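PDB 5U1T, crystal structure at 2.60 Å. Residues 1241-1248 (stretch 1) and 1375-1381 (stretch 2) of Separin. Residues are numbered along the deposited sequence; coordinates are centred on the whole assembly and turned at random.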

# COMPACT_ATOMS: atom_id res chain seq x y z
N VAL A 1241 -54.79 -3.13 -24.89
CA VAL A 1241 -54.51 -1.85 -24.27
C VAL A 1241 -53.78 -0.83 -25.10
O VAL A 1241 -53.12 0.03 -24.56
CB VAL A 1241 -53.76 -2.05 -22.95
CG1 VAL A 1241 -54.69 -2.59 -21.90
CG2 VAL A 1241 -52.60 -2.99 -23.15
N GLN A 1242 -53.92 -0.91 -26.41
CA GLN A 1242 -53.27 0.06 -27.25
C GLN A 1242 -53.93 1.39 -27.03
O GLN A 1242 -53.40 2.41 -27.37
CB GLN A 1242 -53.38 -0.33 -28.70
CG GLN A 1242 -52.75 -1.64 -29.05
CD GLN A 1242 -52.60 -1.82 -30.53
OE1 GLN A 1242 -53.08 -1.01 -31.29
NE2 GLN A 1242 -51.94 -2.87 -30.94
N GLY A 1243 -55.13 1.36 -26.47
CA GLY A 1243 -55.87 2.57 -26.15
C GLY A 1243 -55.32 3.42 -25.01
O GLY A 1243 -55.71 4.58 -24.85
N PHE A 1244 -54.41 2.83 -24.22
CA PHE A 1244 -53.71 3.54 -23.15
C PHE A 1244 -52.89 4.66 -23.78
O PHE A 1244 -52.65 5.70 -23.16
CB PHE A 1244 -52.83 2.55 -22.37
CG PHE A 1244 -52.30 3.09 -21.05
CD1 PHE A 1244 -53.11 3.13 -19.92
CD2 PHE A 1244 -50.98 3.50 -20.93
CE1 PHE A 1244 -52.63 3.59 -18.72
CE2 PHE A 1244 -50.49 3.96 -19.71
CZ PHE A 1244 -51.31 4.00 -18.61
N PHE A 1245 -52.48 4.45 -25.03
CA PHE A 1245 -51.68 5.42 -25.76
C PHE A 1245 -52.52 6.43 -26.54
O PHE A 1245 -51.98 7.39 -27.10
CB PHE A 1245 -50.73 4.71 -26.71
CG PHE A 1245 -49.61 4.02 -26.02
CD1 PHE A 1245 -48.46 4.72 -25.67
CD2 PHE A 1245 -49.73 2.67 -25.69
CE1 PHE A 1245 -47.43 4.09 -25.01
CE2 PHE A 1245 -48.71 2.03 -25.03
CZ PHE A 1245 -47.56 2.73 -24.69
N SER A 1246 -53.82 6.20 -26.59
CA SER A 1246 -54.68 6.99 -27.46
C SER A 1246 -54.72 8.46 -27.05
O SER A 1246 -54.87 8.80 -25.87
CB SER A 1246 -56.10 6.42 -27.49
OG SER A 1246 -57.01 7.38 -27.97
N PRO A 1247 -54.56 9.34 -28.05
CA PRO A 1247 -54.58 10.79 -27.85
C PRO A 1247 -55.99 11.33 -27.68
O PRO A 1247 -56.12 12.53 -27.46
CB PRO A 1247 -53.95 11.32 -29.13
CG PRO A 1247 -54.28 10.29 -30.14
CD PRO A 1247 -54.22 8.98 -29.44
N GLU A 1248 -57.02 10.48 -27.78
CA GLU A 1248 -58.42 10.91 -27.73
C GLU A 1248 -58.90 11.28 -26.33
O GLU A 1248 -58.60 10.58 -25.36
CB GLU A 1248 -59.33 9.82 -28.29
CG GLU A 1248 -59.17 9.53 -29.77
CD GLU A 1248 -60.20 8.50 -30.28
OE1 GLU A 1248 -61.27 8.33 -29.65
OE2 GLU A 1248 -59.93 7.86 -31.31
N SER A 1375 -47.77 1.13 -34.93
CA SER A 1375 -48.88 1.69 -35.71
C SER A 1375 -49.78 2.64 -34.91
O SER A 1375 -50.33 3.59 -35.46
CB SER A 1375 -49.72 0.57 -36.31
OG SER A 1375 -50.36 -0.17 -35.29
N PHE A 1376 -49.91 2.39 -33.60
CA PHE A 1376 -50.68 3.28 -32.75
C PHE A 1376 -49.88 4.47 -32.21
O PHE A 1376 -50.40 5.27 -31.46
CB PHE A 1376 -51.31 2.50 -31.59
CG PHE A 1376 -50.31 1.77 -30.70
CD1 PHE A 1376 -49.77 2.41 -29.59
CD2 PHE A 1376 -49.98 0.45 -30.94
CE1 PHE A 1376 -48.85 1.73 -28.75
CE2 PHE A 1376 -49.07 -0.24 -30.11
CZ PHE A 1376 -48.52 0.40 -29.02
N LEU A 1377 -48.61 4.58 -32.59
CA LEU A 1377 -47.81 5.74 -32.19
C LEU A 1377 -47.38 6.60 -33.38
O LEU A 1377 -47.21 7.80 -33.24
CB LEU A 1377 -46.57 5.31 -31.40
CG LEU A 1377 -46.86 4.72 -30.02
CD1 LEU A 1377 -45.59 4.50 -29.21
CD2 LEU A 1377 -47.86 5.59 -29.25
N LYS A 1378 -47.26 5.97 -34.56
CA LYS A 1378 -46.60 6.59 -35.71
C LYS A 1378 -47.24 7.88 -36.23
O LYS A 1378 -46.59 8.67 -36.91
CB LYS A 1378 -46.49 5.57 -36.85
CG LYS A 1378 -47.71 5.36 -37.67
CD LYS A 1378 -47.59 4.05 -38.43
CE LYS A 1378 -48.84 3.77 -39.29
NZ LYS A 1378 -49.04 2.30 -39.64
N ASP A 1379 -48.50 8.13 -35.88
CA ASP A 1379 -49.15 9.36 -36.33
C ASP A 1379 -49.27 10.40 -35.21
O ASP A 1379 -49.90 11.43 -35.40
CB ASP A 1379 -50.53 9.04 -36.91
CG ASP A 1379 -50.46 8.18 -38.17
OD1 ASP A 1379 -49.57 8.44 -39.02
OD2 ASP A 1379 -51.28 7.26 -38.33
N LEU A 1380 -48.64 10.15 -34.07
CA LEU A 1380 -48.78 11.04 -32.91
C LEU A 1380 -47.64 12.06 -32.80
O LEU A 1380 -46.51 11.78 -33.17
CB LEU A 1380 -48.86 10.22 -31.61
CG LEU A 1380 -50.02 9.25 -31.31
CD1 LEU A 1380 -50.24 9.13 -29.81
CD2 LEU A 1380 -51.30 9.65 -31.99
N SER A 1381 -47.93 13.24 -32.28
CA SER A 1381 -46.87 14.17 -31.95
C SER A 1381 -46.16 13.73 -30.68
O SER A 1381 -46.74 13.79 -29.60
CB SER A 1381 -47.41 15.58 -31.74
OG SER A 1381 -46.45 16.38 -31.08

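After Val 1241, stretch 1 of this Separin chain forms a 3-10 segment from Gln 1242 to Phe 1244. Its backbone bonds follow the i to i+3 pattern of such a turn. Phe 1244 N donates to Val 1241 O at 3.1 Å, Phe 1245 N to Gln 1242 O at 3.2 Å, and Ser 1246 N to Gly 1243 O at 3.0 Å. Ser 1246 is extended, at phi/psi -64/133, but Pro 1247 is not, at -78/-2. Glu 1248 N then donates to Ser 1246 OG at 3.1 Å, a nearly straight bond with an angle of 163° at the hydrogen.

Stretch 2 has no regular helix or strand. A type I beta turn runs from Leu 1377 to Leu 1380, closed by a hydrogen bond from Leu 1380 N to Leu 1377 O at 2.9 Å. Lys 1378 and Asp 1379 occupy the middle of the turn and do not reach stretch 1. The backbones stay well apart: the CA atoms of Gln 1242 and Phe 1376 are 6.9 Å from each other, and those of Pro 1247 and Leu 1380 are 7.7 Å. No hydrogen bond crosses between the stretches. The contact is made largely by side chains and buries 331 Å², both sides summed.

Phe 1376 has the largest covered area, 90 Å². Its chi1 of 59° (p) and its CA-to-CB bond, which points toward stretch 1, bring the ring into contact with both Gln 1242 and Phe 1245. Gln 1242 CB lies over one face of this ring. At the end of the same side chain, Gln 1242 OE1 comes within 3.4 Å of Phe 1376 CD2. This is a packing contact; the amide's oxygen and nitrogen are both hydrogen-bonded elsewhere in the structure.

The two phenylalanine rings meet obliquely. Their centroids are 5.1 Å apart and their planes are inclined at 43°. The closest approach is Phe 1245 CD2 to Phe 1376 CE1, 3.3 Å, with the latter atom over one face of the Phe 1245 ring. Phe 1245 also meets Leu 1377, with CD1 of the ring 3.7 Å from Leu 1377 CD2. The CA-to-CB bond of Leu 1377 points sideways, but the end of its side chain comes nearer.

Leu 1380, at the end of the turn, extends the apolar contact to Pro 1247. Pro 1247 CG and Leu 1380 CD2 are 3.6 Å apart. The other methyl, Leu 1380 CD1, lies 3.7 Å from Phe 1245 O, so this leucine touches both a proline ring and a backbone carbonyl.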